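Side-chain contacts in fatty acid CoA ligase (Marinactinospora thermotolerans, PDB 6SQ8), which is a member of the ANL superfamily of AMP-binding enzymes, with a large AMP-binding region and a smaller C-terminal domain, and binds adenosine monophosphate: residues Y408-R411 and V412-V415; E108-A111 and A112-E116. All coordinates share one frame; numbering follows the deposited sequence.

Contact 1: Y408-R411 and V412-V415. With AMP (adenosine monophosphate), chain G.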
ATOM      1  N   TYR A 408     -13.745  16.638  10.949  1.00 30.68           N
ATOM      2  CA  TYR A 408     -12.899  15.604  10.362  1.00 29.61           C
ATOM      3  C   TYR A 408     -13.785  14.411  10.039  1.00 28.98           C
ATOM      4  O   TYR A 408     -14.416  13.846  10.925  1.00 30.85           O
ATOM      5  CB  TYR A 408     -11.741  15.265  11.290  1.00 30.16           C
ATOM      6  CG  TYR A 408     -10.863  16.459  11.576  1.00 31.26           C
ATOM      7  CD1 TYR A 408     -10.100  17.038  10.577  1.00 29.05           C
ATOM      8  CD2 TYR A 408     -10.864  17.063  12.827  1.00 31.07           C
ATOM      9  CE1 TYR A 408      -9.330  18.167  10.820  1.00 30.03           C
ATOM     10  CE2 TYR A 408     -10.093  18.181  13.089  1.00 30.62           C
ATOM     11  CZ  TYR A 408      -9.321  18.736  12.083  1.00 31.85           C
ATOM     12  OH  TYR A 408      -8.566  19.832  12.361  1.00 31.16           O
ATOM     13  N   SER A 409     -13.867  14.074   8.756  1.00 28.36           N
ATOM     14  CA  SER A 409     -14.813  13.071   8.304  1.00 29.07           C
ATOM     15  C   SER A 409     -14.556  11.706   8.968  1.00 28.04           C
ATOM     16  O   SER A 409     -15.500  10.973   9.179  1.00 27.58           O
ATOM     17  CB  SER A 409     -14.820  12.959   6.814  1.00 29.32           C
ATOM     18  OG  SER A 409     -13.501  12.828   6.332  1.00 31.07           O
ATOM     19  N   ARG A 410     -13.302  11.373   9.294  1.00 27.19           N
ATOM     20  CA  ARG A 410     -13.010  10.047   9.856  1.00 28.74           C
ATOM     21  C   ARG A 410     -13.566   9.945  11.284  1.00 28.66           C
ATOM     22  O   ARG A 410     -14.023   8.888  11.678  1.00 30.07           O
ATOM     23  CB  ARG A 410     -11.519   9.699   9.782  1.00 29.96           C
ATOM     24  CG  ARG A 410     -11.073   9.317   8.380  1.00 32.77           C
ATOM     25  CD  ARG A 410      -9.752   8.576   8.299  1.00 34.87           C
ATOM     26  NE  ARG A 410      -9.011   8.958   7.092  1.00 37.68           N
ATOM     27  CZ  ARG A 410      -7.723   8.723   6.899  1.00 39.04           C
ATOM     28  NH1 ARG A 410      -7.057   8.002   7.783  1.00 47.86           N
ATOM     29  NH2 ARG A 410      -7.100   9.192   5.838  1.00 39.35           N
ATOM     30  N   ARG A 411     -13.562  11.046  12.037  1.00 28.13           N
ATOM     31  CA  ARG A 411     -14.129  11.057  13.379  1.00 28.73           C
ATOM     32  C   ARG A 411     -15.627  10.736  13.290  1.00 27.48           C
ATOM     33  O   ARG A 411     -16.141  10.001  14.127  1.00 28.59           O
ATOM     34  CB  ARG A 411     -13.902  12.388  14.117  1.00 33.06           C
ATOM     35  CG  ARG A 411     -12.459  12.666  14.520  1.00 38.57           C
ATOM     36  CD  ARG A 411     -12.131  13.177  15.926  1.00 45.85           C
ATOM     37  NE  ARG A 411     -13.097  14.064  16.574  1.00 57.98           N
ATOM     38  CZ  ARG A 411     -13.028  15.400  16.628  1.00 65.69           C
ATOM     39  NH1 ARG A 411     -11.998  16.054  16.109  1.00 73.71           N
ATOM     40  NH2 ARG A 411     -13.979  16.083  17.247  1.00 51.33           N
ATOM     41  N   VAL A 412     -16.327  11.255  12.264  1.00 26.20           N
ATOM     42  CA  VAL A 412     -17.758  11.038  12.105  1.00 24.14           C
ATOM     43  C   VAL A 412     -18.030   9.576  11.709  1.00 24.45           C
ATOM     44  O   VAL A 412     -19.000   8.966  12.185  1.00 23.92           O
ATOM     45  CB  VAL A 412     -18.372  12.026  11.092  1.00 25.03           C
ATOM     46  CG1 VAL A 412     -19.882  11.824  10.918  1.00 25.91           C
ATOM     47  CG2 VAL A 412     -18.100  13.455  11.510  1.00 24.11           C
ATOM     48  N   GLU A 413     -17.177   9.018  10.842  1.00 25.15           N
ATOM     49  CA  GLU A 413     -17.282   7.625  10.385  1.00 24.87           C
ATOM     50  C   GLU A 413     -17.073   6.652  11.556  1.00 23.73           C
ATOM     51  O   GLU A 413     -17.787   5.655  11.660  1.00 22.15           O
ATOM     52  CB  GLU A 413     -16.257   7.346   9.283  1.00 27.07           C
ATOM     53  CG  GLU A 413     -16.548   8.075   7.977  1.00 28.25           C
ATOM     54  CD  GLU A 413     -15.376   8.209   7.010  1.00 28.55           C
ATOM     55  OE1 GLU A 413     -14.288   7.624   7.283  1.00 27.11           O
ATOM     56  OE2 GLU A 413     -15.557   8.917   5.996  1.00 26.26           O
ATOM     57  N   HIS A 414     -16.084   6.940  12.414  1.00 24.01           N
ATOM     58  CA  HIS A 414     -15.766   6.098  13.579  1.00 25.90           C
ATOM     59  C   HIS A 414     -17.025   5.930  14.446  1.00 25.95           C
ATOM     60  O   HIS A 414     -17.370   4.811  14.844  1.00 25.38           O
ATOM     61  CB  HIS A 414     -14.567   6.656  14.376  1.00 27.14           C
ATOM     62  CG  HIS A 414     -13.249   6.569  13.676  1.00 31.22           C
ATOM     63  ND1 HIS A 414     -12.126   7.312  14.088  1.00 32.23           N
ATOM     64  CD2 HIS A 414     -12.857   5.860  12.581  1.00 32.60           C
ATOM     65  CE1 HIS A 414     -11.100   7.039  13.295  1.00 31.98           C
ATOM     66  NE2 HIS A 414     -11.525   6.144  12.351  1.00 34.81           N
ATOM     67  N   VAL A 415     -17.719   7.046  14.705  1.00 26.12           N
ATOM     68  CA  VAL A 415     -18.930   7.055  15.536  1.00 25.75           C
ATOM     69  C   VAL A 415     -20.057   6.262  14.859  1.00 23.48           C
ATOM     70  O   VAL A 415     -20.701   5.446  15.487  1.00 25.19           O
ATOM     71  CB  VAL A 415     -19.375   8.494  15.867  1.00 25.57           C
ATOM     72  CG1 VAL A 415     -20.721   8.497  16.545  1.00 25.29           C
ATOM     73  CG2 VAL A 415     -18.385   9.231  16.747  1.00 26.12           C
TER
HETATM   74  P   AMP G 502      -1.398   6.996  -1.405  1.00 81.95           P
HETATM   75  O1P AMP G 502      -0.025   6.401  -1.287  1.00 88.60           O
HETATM   76  O2P AMP G 502      -1.420   8.514  -1.634  1.00 88.37           O
HETATM   77  O3P AMP G 502      -2.242   6.200  -2.377  1.00 78.45           O
HETATM   78  O5' AMP G 502      -2.049   6.706   0.072  1.00 79.48           O
HETATM   79  C5' AMP G 502      -1.718   7.379   1.303  1.00 74.82           C
HETATM   80  C4' AMP G 502      -2.944   7.648   2.172  1.00 71.40           C
HETATM   81  O4' AMP G 502      -3.669   6.470   2.493  1.00 78.46           O
HETATM   82  C3' AMP G 502      -2.565   8.214   3.511  1.00 69.07           C
HETATM   83  O3' AMP G 502      -2.590   9.603   3.343  1.00 74.84           O
HETATM   84  C2' AMP G 502      -3.591   7.712   4.524  1.00 75.08           C
HETATM   85  O2' AMP G 502      -4.706   8.582   4.829  1.00 69.99           O
HETATM   86  C1' AMP G 502      -4.105   6.445   3.862  1.00 76.99           C
HETATM   87  N9  AMP G 502      -3.567   5.273   4.602  1.00 68.52           N
HETATM   88  C8  AMP G 502      -2.596   4.413   4.211  1.00 63.64           C
HETATM   89  N7  AMP G 502      -2.382   3.471   5.169  1.00 63.29           N
HETATM   90  C5  AMP G 502      -3.225   3.738   6.192  1.00 65.57           C
HETATM   91  C6  AMP G 502      -3.524   3.154   7.523  1.00 60.36           C
HETATM   92  N6  AMP G 502      -2.884   2.064   7.962  1.00 60.22           N
HETATM   93  N1  AMP G 502      -4.476   3.748   8.266  1.00 63.23           N
HETATM   94  C2  AMP G 502      -5.140   4.854   7.827  1.00 65.82           C
HETATM   95  N3  AMP G 502      -4.924   5.453   6.634  1.00 59.40           N
HETATM   96  C4  AMP G 502      -4.000   4.935   5.802  1.00 64.05           C

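Contact 2: E108-A111 and A112-E116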
ATOM      1  N   GLU A 108      -0.834 -10.544 -22.305  1.00 46.72           N
ATOM      2  CA  GLU A 108      -0.467 -10.125 -23.671  1.00 49.66           C
ATOM      3  C   GLU A 108      -1.547  -9.201 -24.254  1.00 48.33           C
ATOM      4  O   GLU A 108      -1.242  -8.228 -24.925  1.00 46.05           O
ATOM      5  CB  GLU A 108      -0.264 -11.348 -24.567  1.00 55.88           C
ATOM      6  CG  GLU A 108       0.237 -10.998 -25.954  1.00 59.39           C
ATOM      7  CD  GLU A 108       0.566 -12.211 -26.804  1.00 66.43           C
ATOM      8  OE1 GLU A 108       0.203 -13.342 -26.397  1.00 65.74           O
ATOM      9  OE2 GLU A 108       1.186 -12.021 -27.871  1.00 71.15           O
ATOM     10  N   ALA A 109      -2.815  -9.512 -23.989  1.00 51.34           N
ATOM     11  CA  ALA A 109      -3.927  -8.690 -24.433  1.00 56.10           C
ATOM     12  C   ALA A 109      -3.687  -7.232 -24.025  1.00 60.99           C
ATOM     13  O   ALA A 109      -3.748  -6.335 -24.855  1.00 64.64           O
ATOM     14  CB  ALA A 109      -5.231  -9.213 -23.869  1.00 55.54           C
ATOM     15  N   ARG A 110      -3.398  -7.022 -22.738  1.00 65.97           N
ATOM     16  CA  ARG A 110      -3.184  -5.684 -22.192  1.00 62.35           C
ATOM     17  C   ARG A 110      -1.885  -5.087 -22.753  1.00 57.09           C
ATOM     18  O   ARG A 110      -1.815  -3.889 -23.003  1.00 60.32           O
ATOM     19  CB  ARG A 110      -3.184  -5.726 -20.661  1.00 57.56           C
ATOM     20  CG  ARG A 110      -2.889  -4.386 -20.006  1.00 58.46           C
ATOM     21  CD  ARG A 110      -3.807  -3.247 -20.436  1.00 55.61           C
ATOM     22  NE  ARG A 110      -5.181  -3.439 -20.001  1.00 54.09           N
ATOM     23  CZ  ARG A 110      -5.683  -3.002 -18.848  1.00 52.31           C
ATOM     24  NH1 ARG A 110      -4.933  -2.308 -18.008  1.00 48.78           N
ATOM     25  NH2 ARG A 110      -6.938  -3.273 -18.531  1.00 49.20           N
ATOM     26  N   ALA A 111      -0.868  -5.924 -22.948  1.00 52.81           N
ATOM     27  CA  ALA A 111       0.419  -5.461 -23.467  1.00 58.94           C
ATOM     28  C   ALA A 111       0.221  -4.858 -24.866  1.00 63.34           C
ATOM     29  O   ALA A 111       0.765  -3.797 -25.184  1.00 65.83           O
ATOM     30  CB  ALA A 111       1.444  -6.583 -23.481  1.00 59.38           C
ATOM     31  N   ALA A 112      -0.548  -5.568 -25.698  1.00 67.53           N
ATOM     32  CA  ALA A 112      -0.843  -5.152 -27.065  1.00 65.87           C
ATOM     33  C   ALA A 112      -1.609  -3.825 -27.027  1.00 66.19           C
ATOM     34  O   ALA A 112      -1.211  -2.848 -27.656  1.00 67.40           O
ATOM     35  CB  ALA A 112      -1.619  -6.236 -27.773  1.00 63.49           C
ATOM     36  N   ASP A 113      -2.689  -3.807 -26.245  1.00 64.37           N
ATOM     37  CA  ASP A 113      -3.499  -2.625 -25.982  1.00 66.26           C
ATOM     38  C   ASP A 113      -2.591  -1.422 -25.677  1.00 65.34           C
ATOM     39  O   ASP A 113      -2.765  -0.343 -26.246  1.00 66.89           O
ATOM     40  CB  ASP A 113      -4.456  -2.924 -24.825  1.00 73.55           C
ATOM     41  CG  ASP A 113      -5.766  -2.178 -24.835  1.00 83.23           C
ATOM     42  OD1 ASP A 113      -5.800  -1.059 -25.420  1.00 89.65           O
ATOM     43  OD2 ASP A 113      -6.715  -2.698 -24.197  1.00 77.12           O
ATOM     44  N   LEU A 114      -1.624  -1.621 -24.771  1.00 64.93           N
ATOM     45  CA  LEU A 114      -0.695  -0.578 -24.311  1.00 60.97           C
ATOM     46  C   LEU A 114       0.140  -0.069 -25.489  1.00 61.70           C
ATOM     47  O   LEU A 114       0.359   1.138 -25.623  1.00 65.12           O
ATOM     48  CB  LEU A 114       0.213  -1.136 -23.205  1.00 55.73           C
ATOM     49  CG  LEU A 114      -0.388  -1.109 -21.797  1.00 52.61           C
ATOM     50  CD1 LEU A 114       0.415  -1.950 -20.820  1.00 50.72           C
ATOM     51  CD2 LEU A 114      -0.525   0.308 -21.273  1.00 53.00           C
ATOM     52  N   LEU A 115       0.612  -1.000 -26.325  1.00 60.41           N
ATOM     53  CA  LEU A 115       1.610  -0.708 -27.362  1.00 62.36           C
ATOM     54  C   LEU A 115       0.967   0.010 -28.561  1.00 59.82           C
ATOM     55  O   LEU A 115       1.666   0.653 -29.335  1.00 48.17           O
ATOM     56  CB  LEU A 115       2.300  -2.012 -27.771  1.00 60.82           C
ATOM     57  CG  LEU A 115       3.342  -2.516 -26.768  1.00 62.83           C
ATOM     58  CD1 LEU A 115       3.684  -3.985 -27.005  1.00 63.93           C
ATOM     59  CD2 LEU A 115       4.604  -1.659 -26.809  1.00 61.14           C
ATOM     60  N   GLU A 116      -0.360  -0.094 -28.700  1.00 66.26           N
ATOM     61  CA  GLU A 116      -1.120   0.718 -29.659  1.00 68.25           C
ATOM     62  C   GLU A 116      -1.053   2.190 -29.219  1.00 71.63           C
ATOM     63  O   GLU A 116      -1.008   3.074 -30.070  1.00 80.96           O
ATOM     64  CB  GLU A 116      -2.571   0.227 -29.800  1.00 59.35           C
TER
HETATM   65  O   HOH W   1      -7.253  -4.975 -22.311  1.00 24.25           O

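Contact 1: Y408-R411 and V412-V415
Arg410 and His414 meet one turn apart through a backbone bond and a ring placed over the same carbonyl. His414 N donates to Arg410 O at 2.9 Å, with an N-H...O angle of 159°. The imidazole lies with one face over that oxygen, which sits 3.1 Å above the ring plane and toward its rim; His414 CG, beside its own backbone N (chi1 -69°), brings the ring there. A second bond of the turn runs from Glu413 N to Ser409 O, 3.1 Å.

Glu413 follows the helix surface back, its CG 3.3 Å from Ser409 O. Its OE1 passes 3.8 Å from Arg410 CG, a van der Waals contact of carboxylate oxygen with methylene, not a salt bridge, since Arg410 NE is 5.4 Å from OE1. OE2 instead pairs with Lys489 and accepts from Val427 N. Arg410 NH2 gives a hydrogen bond to O2' of adenosine monophosphate, 2.7 Å, and the ribose oxygen lies at the guanidinium edge, in its plane. NH2 also forms a long, weak ion pair with Asp380, itself bonded to the nucleotide.

Ser409, Arg410 and Val412 are buried, whereas Arg411, Glu413, His414 and Val415 are partly exposed, although helix 453-463 partly covers Val415. On that side Val415 N bonds weakly to Arg411 O, 3.4 Å. From the first turn of helix 409-418, which follows Tyr408 at the N-cap position, the Arg410 side chain reaches across to the nucleotide. Strand 422-432 packs against Ser409 and Val412, strand 390-395 against Tyr408 and Arg410, and helix 453-463 against Val412 and Val415.

Contact 2: E108-A111 and A112-E116
Leu114 closes on Arg110 one helical turn back. From its CB, 3.4 Å from both Arg110 O and Ala111 O, the side chain runs to CG, 3.3 Å from Arg110 O, because CG stands beside the backbone N (chi1 -84°). At the tip, CD1 stays 3.7 Å from Arg110 O and comes within 4.2 Å of Arg110 CG in an aliphatic contact. Arg110 O also accepts from Leu114 N at 2.9 Å, so the leucine branch lies against a carbonyl already engaged in the helix.

Beyond CG the arginine bends at chi2 and chi3. Its NE remains 4.5 Å from Asp113 OD2, too far for a salt bridge, and the oxygen stands well out of the guanidinium plane. A water spans this gap: it donates to Asp113 OD2 at 3.0 Å and weakly accepts from NE, lying at the guanidinium edge. At the other end NH1 bonds to Gln89 and to the carbonyl of Ala84.

Helix 108-117 is the crossover of the unit formed by strands 98-103 and 122-125. Leu114 packs on helix 86-95, Ala111 and Leu115 on strand 98-103, and Ala111 and Leu114 also on Leu56 of strand 52-56.

How the contacts relate
Both contacts are single stretches of helix, 409-418 for contact 1 and 108-117 for contact 2, and both are partly buried. They share no element: their centres lie 42 Å apart and their nearest atoms about 27 Å. Contact 1 has four buried residues among eight and none fully exposed, whereas contact 2 has two buried and two exposed. Their arginines mark the difference of place. In contact 1 the guanidinium hydrogen-bonds a nucleotide ribose, with a long, weak ion pair to Asp380 besides; in contact 2 it bonds to protein oxygens and, weakly, to a water, with an aspartate nearby. Contact 2 packs against a parallel sheet, contact 1 beside the nucleotide site.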